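Long-range contacts in beta-N-acetylhexosaminidase (Mycobacterium smegmatis, PDB 4YYF), which probably removes terminal non-reducing N-acetyl-D-hexosamine residues from N-acetyl-beta-D-hexosaminides by hydrolysis: residues Gln120-Arg128 and Ala164-Phe175; Pro179-Gly187 and Asp231-Leu239. The protein carries 1 engineered substitution. All blocks are in the same frame, centred on the assembly; numbering follows the deposited sequence.

Contact 1. Residues Gln120-Arg128 and Ala164-Phe175; sequences QPSARELAR and AAADTVIGDRSF. With ACT (acetate ion), chain D.
Arg124 reaches from the helix to Ala164 with CG anti to the backbone N (chi1 173°) and a single bend at chi3 (-73°). That bend lays the guanidinium over the backbone of Gly171 and Asp172 and aims its two end nitrogens at one carbonyl. NH2 of Arg124 lies 2.8 Å from O of Ala164, and NH1 of Arg124 lies 3.0 Å from the same oxygen. Both bonds run close to the guanidinium plane, so the group is fixed in rotation. NE turns to water 2, which donates to Ser174 O and thus bridges the two segments. At the helix start, Arg124 N donates to Asp172 O at 3.1 Å, with the donor tilted from the carbonyl plane.

The segment 164-175 belongs to the long loop between strand 153-154 and helix 179-196 of the family 3 N-terminal domain, which is of the TIM-barrel clan. Here the loop packs against the start of helix 123-129, from Ser122 to Ala127. Ser122 is the N-cap of that helix: its OG accepts from Glu125 N at 3.1 Å. Water 1 links this hydroxyl to Asp172 OD2, to which it donates. OD1 of Asp172 forms a salt bridge with Arg109, which also holds Asp167.

Phe175 brings the apolar part. Although its CB points away from the helix, the ring comes back against Ala123. CB of Ala123 sits 3.5 Å from the ring centroid, only 5° off the normal, a CH-pi contact over the face. Leu126 CD1 and Ala127 CB lie at the ring edge. On the side turned away from the helix, Arg173 NH1 donates to Val169 O and to OXT of an acetate, 2.8 Å from NH1. The acetate is probably from the crystallisation liquor. Glu106 pairs with NH2 of Arg173.

Contact 2. Residues Pro179-Gly187 and Asp231-Leu239; sequences PAVVTEYAG and DDLVPYRTL
Pro179 O, 4.0 Å from Pro235 CG, is gripped twice by Thr183, from opposite faces of the carbonyl plane. Thr183 N makes the normal helical bond at 2.9 Å, and Thr183 OG1 adds a second one to Pro179 O, also 2.9 Å. The hydroxyl reaches back because OG1 is anti to the carbonyl carbon (chi1 -58°). It also lies beside Pro235, with OG1 3.3 Å from Pro235 CA. The other branch, CG2, points at Thr238 OG1, 3.2 Å away, and the two side chains cross at about a right angle.

Helix 179-196 precedes strand 199-205 of the family 3 N-terminal domain, a TIM-barrel-clan fold; helix 234-239 comes after that strand and the short helix 225-229. Their short segments run in the same general sense, crossing at -39° with axes 8.8 Å apart. The rest of the contact is mainly apolar. Val182 CG1 meets Pro235 CG at 3.7 Å. At the start, Pro179 CB packs on Val234 CB, while its CG lies by Asp231 OD1. Further on, Leu239 spreads both methyls over Gly187. The bare glycine lets Leu239 lie close to the backbone. Leu239 also touches Leu202 of strand 199-205.

Both contacts are partly buried and lie on the same side of the chain's centre, about 15 Å apart between centres. Contact 1 sits slightly farther out and ties a loop to a helix start; contact 2 joins two helices. Their chemistry differs accordingly. Contact 1 relies on direct hydrogen bonds, bridging waters and one aromatic face, whereas contact 2 is held mainly by apolar side chains. They share a border. Phe175, the last residue of contact 1, packs with CD1 3.6 Å from Tyr185 CB. Tyr185 lies against Ala127 too. Helix 179-196 serves both contacts: Tyr185 faces contact 1, Thr183 faces helix 234-239, and Ala186 touches both Phe175 and Leu239.

Contact 1. Residues Gln120-Arg128 and Ala164-Phe175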
loop_
_atom_site.group_PDB
_atom_site.type_symbol
_atom_site.label_atom_id
_atom_site.label_comp_id
_atom_site.label_asym_id
_atom_site.label_seq_id
_atom_site.Cartn_x
_atom_site.Cartn_y
_atom_site.Cartn_z
ATOM N N GLN A 120 -11.655 -16.772 -3.163
ATOM C CA GLN A 120 -12.787 -15.977 -2.714
ATOM C C GLN A 120 -13.342 -15.308 -3.960
ATOM O O GLN A 120 -12.576 -14.969 -4.868
ATOM C CB GLN A 120 -12.291 -14.923 -1.724
ATOM C CG GLN A 120 -13.328 -13.920 -1.226
ATOM C CD GLN A 120 -12.685 -12.610 -0.845
ATOM O OE1 GLN A 120 -12.122 -12.472 0.247
ATOM N NE2 GLN A 120 -12.739 -11.643 -1.755
ATOM N N PRO A 121 -14.674 -15.126 -4.027
ATOM C CA PRO A 121 -15.230 -14.336 -5.135
ATOM C C PRO A 121 -14.637 -12.921 -5.177
ATOM O O PRO A 121 -14.125 -12.419 -4.177
ATOM C CB PRO A 121 -16.726 -14.274 -4.800
ATOM C CG PRO A 121 -16.976 -15.529 -4.015
ATOM C CD PRO A 121 -15.729 -15.725 -3.187
ATOM N N SER A 122 -14.698 -12.284 -6.338
ATOM C CA SER A 122 -14.237 -10.908 -6.479
ATOM C C SER A 122 -15.041 -9.992 -5.561
ATOM O O SER A 122 -16.135 -10.354 -5.115
ATOM C CB SER A 122 -14.460 -10.451 -7.911
ATOM O OG SER A 122 -15.852 -10.382 -8.169
ATOM N N ALA A 123 -14.507 -8.799 -5.309
ATOM C CA ALA A 123 -15.186 -7.782 -4.501
ATOM C C ALA A 123 -16.583 -7.509 -5.035
ATOM O O ALA A 123 -17.540 -7.354 -4.275
ATOM C CB ALA A 123 -14.371 -6.485 -4.509
ATOM N N ARG A 124 -16.694 -7.413 -6.353
ATOM C CA ARG A 124 -17.978 -7.118 -6.974
ATOM C C ARG A 124 -18.996 -8.239 -6.749
ATOM O O ARG A 124 -20.171 -7.985 -6.461
ATOM C CB ARG A 124 -17.789 -6.875 -8.472
ATOM C CG ARG A 124 -19.094 -6.717 -9.228
ATOM C CD ARG A 124 -18.825 -6.426 -10.682
ATOM N NE ARG A 124 -18.328 -5.065 -10.873
ATOM C CZ ARG A 124 -17.846 -4.606 -12.025
ATOM N NH1 ARG A 124 -17.763 -5.410 -13.072
ATOM N NH2 ARG A 124 -17.435 -3.349 -12.121
ATOM N N GLU A 125 -18.544 -9.481 -6.882
ATOM C CA GLU A 125 -19.423 -10.622 -6.663
ATOM C C GLU A 125 -19.839 -10.727 -5.186
ATOM O O GLU A 125 -20.969 -11.100 -4.869
ATOM C CB GLU A 125 -18.754 -11.913 -7.151
ATOM C CG GLU A 125 -19.667 -13.142 -7.180
ATOM C CD GLU A 125 -20.707 -13.126 -8.312
ATOM O OE1 GLU A 125 -20.963 -12.053 -8.913
ATOM O OE2 GLU A 125 -21.281 -14.205 -8.601
ATOM N N LEU A 126 -18.935 -10.383 -4.283
ATOM C CA LEU A 126 -19.282 -10.389 -2.859
ATOM C C LEU A 126 -20.415 -9.408 -2.587
ATOM O O LEU A 126 -21.376 -9.723 -1.877
ATOM C CB LEU A 126 -18.072 -10.021 -2.015
ATOM C CG LEU A 126 -16.965 -11.069 -1.901
ATOM C CD1 LEU A 126 -15.870 -10.551 -0.967
ATOM C CD2 LEU A 126 -17.539 -12.392 -1.378
ATOM N N ALA A 127 -20.317 -8.223 -3.175
ATOM C CA ALA A 127 -21.321 -7.196 -2.922
ATOM C C ALA A 127 -22.671 -7.620 -3.494
ATOM O O ALA A 127 -23.719 -7.210 -2.996
ATOM C CB ALA A 127 -20.878 -5.863 -3.482
ATOM N N ARG A 128 -22.648 -8.462 -4.522
ATOM C CA ARG A 128 -23.881 -8.875 -5.187
ATOM C C ARG A 128 -24.561 -10.053 -4.515
ATOM O O ARG A 128 -25.758 -10.249 -4.673
ATOM C CB ARG A 128 -23.606 -9.230 -6.650
ATOM C CG ARG A 128 -23.186 -8.046 -7.479
ATOM C CD ARG A 128 -22.876 -8.411 -8.921
ATOM N NE ARG A 128 -22.886 -7.206 -9.748
ATOM C CZ ARG A 128 -22.472 -7.147 -11.008
ATOM N NH1 ARG A 128 -22.531 -5.995 -11.667
ATOM N NH2 ARG A 128 -21.995 -8.231 -11.604
ATOM N N ALA A 164 -16.983 -0.371 -14.635
ATOM C CA ALA A 164 -16.249 -0.982 -15.749
ATOM C C ALA A 164 -16.463 -2.494 -15.823
ATOM O O ALA A 164 -16.797 -3.135 -14.824
ATOM C CB ALA A 164 -14.768 -0.667 -15.641
ATOM N N ALA A 165 -16.271 -3.053 -17.013
ATOM C CA ALA A 165 -16.284 -4.498 -17.215
ATOM C C ALA A 165 -15.396 -5.215 -16.205
ATOM O O ALA A 165 -14.348 -4.697 -15.804
ATOM C CB ALA A 165 -15.837 -4.826 -18.624
ATOM N N ALA A 166 -15.811 -6.414 -15.807
ATOM C CA ALA A 166 -15.140 -7.158 -14.740
ATOM C C ALA A 166 -13.618 -7.285 -14.891
ATOM O O ALA A 166 -12.880 -6.960 -13.967
ATOM C CB ALA A 166 -15.778 -8.533 -14.573
ATOM N N ASP A 167 -13.144 -7.763 -16.039
ATOM C CA ASP A 167 -11.700 -8.007 -16.203
ATOM C C ASP A 167 -10.974 -6.799 -16.813
ATOM O O ASP A 167 -10.296 -6.907 -17.829
ATOM C CB ASP A 167 -11.456 -9.283 -17.027
ATOM C CG ASP A 167 -9.998 -9.747 -17.012
ATOM O OD1 ASP A 167 -9.232 -9.368 -16.105
ATOM O OD2 ASP A 167 -9.623 -10.510 -17.927
ATOM N N THR A 168 -11.147 -5.639 -16.193
ATOM C CA THR A 168 -10.376 -4.446 -16.549
ATOM C C THR A 168 -9.493 -4.113 -15.350
ATOM O O THR A 168 -9.518 -4.841 -14.357
ATOM C CB THR A 168 -11.288 -3.269 -16.903
ATOM O OG1 THR A 168 -12.148 -2.998 -15.794
ATOM C CG2 THR A 168 -12.142 -3.606 -18.116
ATOM N N VAL A 169 -8.714 -3.034 -15.425
ATOM C CA VAL A 169 -7.715 -2.763 -14.382
ATOM C C VAL A 169 -8.305 -2.773 -12.961
ATOM O O VAL A 169 -7.782 -3.443 -12.061
ATOM C CB VAL A 169 -6.899 -1.467 -14.670
ATOM C CG1 VAL A 169 -7.814 -0.261 -14.864
ATOM C CG2 VAL A 169 -5.872 -1.214 -13.566
ATOM N N ILE A 170 -9.408 -2.057 -12.764
ATOM C CA ILE A 170 -10.133 -2.144 -11.499
ATOM C C ILE A 170 -11.265 -3.155 -11.684
ATOM O O ILE A 170 -11.183 -4.275 -11.178
ATOM C CB ILE A 170 -10.662 -0.769 -11.034
ATOM C CG1 ILE A 170 -9.505 0.224 -10.900
ATOM C CG2 ILE A 170 -11.368 -0.897 -9.693
ATOM C CD1 ILE A 170 -8.370 -0.285 -10.008
ATOM N N GLY A 171 -12.302 -2.778 -12.434
ATOM C CA GLY A 171 -13.352 -3.725 -12.785
ATOM C C GLY A 171 -13.930 -4.446 -11.575
ATOM O O GLY A 171 -14.287 -3.802 -10.588
ATOM N N ASP A 172 -13.998 -5.778 -11.624
ATOM C CA ASP A 172 -14.614 -6.534 -10.522
ATOM C C ASP A 172 -13.840 -6.492 -9.195
ATOM O O ASP A 172 -14.275 -7.080 -8.187
ATOM C CB ASP A 172 -14.956 -7.981 -10.939
ATOM C CG ASP A 172 -13.728 -8.849 -11.194
ATOM O OD1 ASP A 172 -12.590 -8.446 -10.864
ATOM O OD2 ASP A 172 -13.918 -9.971 -11.718
ATOM N N ARG A 173 -12.707 -5.792 -9.178
ATOM C CA ARG A 173 -11.982 -5.572 -7.929
ATOM C C ARG A 173 -12.676 -4.511 -7.078
ATOM O O ARG A 173 -12.336 -4.317 -5.912
ATOM C CB ARG A 173 -10.544 -5.129 -8.205
ATOM C CG ARG A 173 -9.686 -6.151 -8.932
ATOM C CD ARG A 173 -8.402 -5.477 -9.426
ATOM N NE ARG A 173 -7.540 -5.038 -8.323
ATOM C CZ ARG A 173 -6.541 -4.171 -8.455
ATOM N NH1 ARG A 173 -6.300 -3.619 -9.635
ATOM N NH2 ARG A 173 -5.784 -3.856 -7.409
ATOM N N SER A 174 -13.636 -3.812 -7.671
ATOM C CA SER A 174 -14.391 -2.784 -6.953
ATOM C C SER A 174 -15.684 -3.341 -6.382
ATOM O O SER A 174 -16.366 -4.126 -7.038
ATOM C CB SER A 174 -14.730 -1.618 -7.885
ATOM O OG SER A 174 -15.820 -0.867 -7.363
ATOM N N PHE A 175 -16.033 -2.917 -5.170
ATOM C CA PHE A 175 -17.270 -3.373 -4.538
ATOM C C PHE A 175 -18.529 -2.766 -5.157
ATOM O O PHE A 175 -19.628 -3.221 -4.874
ATOM C CB PHE A 175 -17.254 -3.105 -3.021
ATOM C CG PHE A 175 -16.366 -4.042 -2.249
ATOM C CD1 PHE A 175 -16.811 -5.320 -1.914
ATOM C CD2 PHE A 175 -15.088 -3.663 -1.886
ATOM C CE1 PHE A 175 -15.995 -6.188 -1.205
ATOM C CE2 PHE A 175 -14.265 -4.523 -1.184
ATOM C CZ PHE A 175 -14.720 -5.802 -0.849
HETATM C C ACT D . -3.355 -1.050 -9.391
HETATM O O ACT D . -2.189 -1.064 -8.930
HETATM O OXT ACT D . -3.904 -2.164 -9.520
HETATM C CH3 ACT D . -4.053 0.215 -9.787
HETATM O O HOH W 1 -16.261 -11.020 -11.211
HETATM O O HOH W 2 -18.092 -2.832 -9.106
#

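Contact 2. Residues Pro179-Gly187 and Asp231-Leu239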
loop_
_atom_site.group_PDB
_atom_site.type_symbol
_atom_site.label_atom_id
_atom_site.label_comp_id
_atom_site.label_asym_id
_atom_site.label_seq_id
_atom_site.Cartn_x
_atom_site.Cartn_y
_atom_site.Cartn_z
ATOM N N PRO A 179 -20.880 4.834 -4.265
ATOM C CA PRO A 179 -19.912 5.069 -3.181
ATOM C C PRO A 179 -20.439 4.599 -1.828
ATOM O O PRO A 179 -19.648 4.227 -0.973
ATOM C CB PRO A 179 -19.759 6.597 -3.157
ATOM C CG PRO A 179 -20.275 7.077 -4.464
ATOM C CD PRO A 179 -21.317 6.088 -4.904
ATOM N N ALA A 180 -21.753 4.632 -1.631
ATOM C CA ALA A 180 -22.326 4.221 -0.346
ATOM C C ALA A 180 -22.201 2.708 -0.185
ATOM O O ALA A 180 -21.977 2.203 0.921
ATOM C CB ALA A 180 -23.786 4.665 -0.230
ATOM N N VAL A 181 -22.342 1.989 -1.296
ATOM C CA VAL A 181 -22.144 0.541 -1.300
ATOM C C VAL A 181 -20.681 0.203 -1.045
ATOM O O VAL A 181 -20.378 -0.711 -0.269
ATOM C CB VAL A 181 -22.628 -0.090 -2.619
ATOM C CG1 VAL A 181 -22.248 -1.567 -2.682
ATOM C CG2 VAL A 181 -24.129 0.078 -2.747
ATOM N N VAL A 182 -19.768 0.940 -1.680
ATOM C CA VAL A 182 -18.349 0.719 -1.433
ATOM C C VAL A 182 -18.034 0.925 0.041
ATOM O O VAL A 182 -17.367 0.097 0.661
ATOM C CB VAL A 182 -17.450 1.620 -2.309
ATOM C CG1 VAL A 182 -15.993 1.546 -1.838
ATOM C CG2 VAL A 182 -17.562 1.208 -3.774
ATOM N N THR A 183 -18.540 2.013 0.610
ATOM C CA THR A 183 -18.270 2.309 2.017
ATOM C C THR A 183 -18.719 1.168 2.924
ATOM O O THR A 183 -17.974 0.719 3.791
ATOM C CB THR A 183 -18.949 3.606 2.444
ATOM O OG1 THR A 183 -18.482 4.671 1.602
ATOM C CG2 THR A 183 -18.636 3.919 3.907
ATOM N N GLU A 184 -19.939 0.687 2.713
ATOM C CA GLU A 184 -20.450 -0.416 3.517
ATOM C C GLU A 184 -19.618 -1.683 3.358
ATOM O O GLU A 184 -19.177 -2.265 4.347
ATOM C CB GLU A 184 -21.910 -0.708 3.164
ATOM C CG GLU A 184 -22.589 -1.620 4.158
ATOM C CD GLU A 184 -23.967 -2.053 3.706
ATOM O OE1 GLU A 184 -24.354 -1.724 2.561
ATOM O OE2 GLU A 184 -24.658 -2.726 4.500
ATOM N N TYR A 185 -19.389 -2.106 2.118
ATOM C CA TYR A 185 -18.738 -3.393 1.881
ATOM C C TYR A 185 -17.225 -3.369 2.081
ATOM O O TYR A 185 -16.665 -4.250 2.756
ATOM C CB TYR A 185 -19.128 -3.958 0.505
ATOM C CG TYR A 185 -20.486 -4.596 0.516
ATOM C CD1 TYR A 185 -21.642 -3.824 0.439
ATOM C CD2 TYR A 185 -20.620 -5.975 0.624
ATOM C CE1 TYR A 185 -22.901 -4.414 0.465
ATOM C CE2 TYR A 185 -21.871 -6.574 0.655
ATOM C CZ TYR A 185 -23.001 -5.791 0.572
ATOM O OH TYR A 185 -24.228 -6.397 0.598
ATOM N N ALA A 186 -16.544 -2.371 1.525
ATOM C CA ALA A 186 -15.105 -2.271 1.784
ATOM C C ALA A 186 -14.855 -2.021 3.273
ATOM O O ALA A 186 -13.872 -2.504 3.847
ATOM C CB ALA A 186 -14.469 -1.171 0.948
ATOM N N GLY A 187 -15.732 -1.243 3.895
ATOM C CA GLY A 187 -15.613 -0.991 5.324
ATOM C C GLY A 187 -15.668 -2.285 6.120
ATOM O O GLY A 187 -14.892 -2.492 7.065
ATOM N N ASP A 231 -17.818 11.616 -5.298
ATOM C CA ASP A 231 -17.955 10.236 -5.759
ATOM C C ASP A 231 -16.819 9.354 -5.237
ATOM O O ASP A 231 -16.937 8.698 -4.186
ATOM C CB ASP A 231 -17.993 10.237 -7.299
ATOM C CG ASP A 231 -18.462 8.923 -7.892
ATOM O OD1 ASP A 231 -18.770 7.984 -7.134
ATOM O OD2 ASP A 231 -18.545 8.839 -9.135
ATOM N N ASP A 232 -15.709 9.355 -5.962
ATOM C CA ASP A 232 -14.581 8.486 -5.643
ATOM C C ASP A 232 -14.010 8.678 -4.234
ATOM O O ASP A 232 -13.504 7.735 -3.632
ATOM C CB ASP A 232 -13.464 8.664 -6.685
ATOM C CG ASP A 232 -13.975 8.558 -8.125
ATOM O OD1 ASP A 232 -14.868 9.354 -8.499
ATOM O OD2 ASP A 232 -13.486 7.680 -8.879
ATOM N N LEU A 233 -14.077 9.895 -3.711
ATOM C CA LEU A 233 -13.447 10.185 -2.423
ATOM C C LEU A 233 -14.373 9.892 -1.252
ATOM O O LEU A 233 -13.944 9.905 -0.102
ATOM C CB LEU A 233 -12.982 11.652 -2.361
ATOM C CG LEU A 233 -11.685 11.924 -3.121
ATOM C CD1 LEU A 233 -11.424 13.415 -3.284
ATOM C CD2 LEU A 233 -10.504 11.249 -2.426
ATOM N N VAL A 234 -15.647 9.645 -1.544
ATOM C CA VAL A 234 -16.637 9.440 -0.481
ATOM C C VAL A 234 -16.282 8.333 0.541
ATOM O O VAL A 234 -16.386 8.566 1.748
ATOM C CB VAL A 234 -18.075 9.288 -1.052
ATOM C CG1 VAL A 234 -19.056 8.887 0.033
ATOM C CG2 VAL A 234 -18.510 10.601 -1.703
ATOM N N PRO A 235 -15.849 7.140 0.073
ATOM C CA PRO A 235 -15.515 6.079 1.035
ATOM C C PRO A 235 -14.416 6.458 2.042
ATOM O O PRO A 235 -14.490 6.050 3.203
ATOM C CB PRO A 235 -15.035 4.930 0.129
ATOM C CG PRO A 235 -15.776 5.147 -1.157
ATOM C CD PRO A 235 -15.818 6.642 -1.320
ATOM N N TYR A 236 -13.416 7.221 1.611
ATOM C CA TYR A 236 -12.334 7.623 2.512
ATOM C C TYR A 236 -12.821 8.460 3.695
ATOM O O TYR A 236 -12.220 8.430 4.764
ATOM C CB TYR A 236 -11.243 8.389 1.753
ATOM C CG TYR A 236 -10.522 7.560 0.714
ATOM C CD1 TYR A 236 -9.433 6.772 1.058
ATOM C CD2 TYR A 236 -10.931 7.564 -0.618
ATOM C CE1 TYR A 236 -8.766 6.008 0.107
ATOM C CE2 TYR A 236 -10.271 6.795 -1.577
ATOM C CZ TYR A 236 -9.190 6.026 -1.201
ATOM O OH TYR A 236 -8.524 5.266 -2.149
ATOM N N ARG A 237 -13.911 9.201 3.502
ATOM C CA ARG A 237 -14.413 10.096 4.546
ATOM C C ARG A 237 -14.711 9.377 5.849
ATOM O O ARG A 237 -14.501 9.931 6.917
ATOM C CB ARG A 237 -15.679 10.817 4.102
ATOM C CG ARG A 237 -15.538 11.736 2.908
ATOM C CD ARG A 237 -16.929 12.217 2.543
ATOM N NE ARG A 237 -16.993 13.017 1.322
ATOM C CZ ARG A 237 -18.134 13.433 0.778
ATOM N NH1 ARG A 237 -18.124 14.164 -0.329
ATOM N NH2 ARG A 237 -19.290 13.114 1.344
ATOM N N THR A 238 -15.218 8.152 5.768
ATOM C CA THR A 238 -15.473 7.388 6.986
ATOM C C THR A 238 -14.417 6.314 7.256
ATOM O O THR A 238 -14.110 6.030 8.406
ATOM C CB THR A 238 -16.882 6.766 7.025
ATOM O OG1 THR A 238 -17.045 5.897 5.913
ATOM C CG2 THR A 238 -17.947 7.849 6.969
ATOM N N LEU A 239 -13.857 5.725 6.207
ATOM C CA LEU A 239 -13.009 4.552 6.383
ATOM C C LEU A 239 -11.604 4.877 6.895
ATOM O O LEU A 239 -10.983 4.049 7.546
ATOM C CB LEU A 239 -12.937 3.728 5.093
ATOM C CG LEU A 239 -14.279 3.156 4.635
ATOM C CD1 LEU A 239 -14.101 2.178 3.488
ATOM C CD2 LEU A 239 -14.981 2.481 5.815
#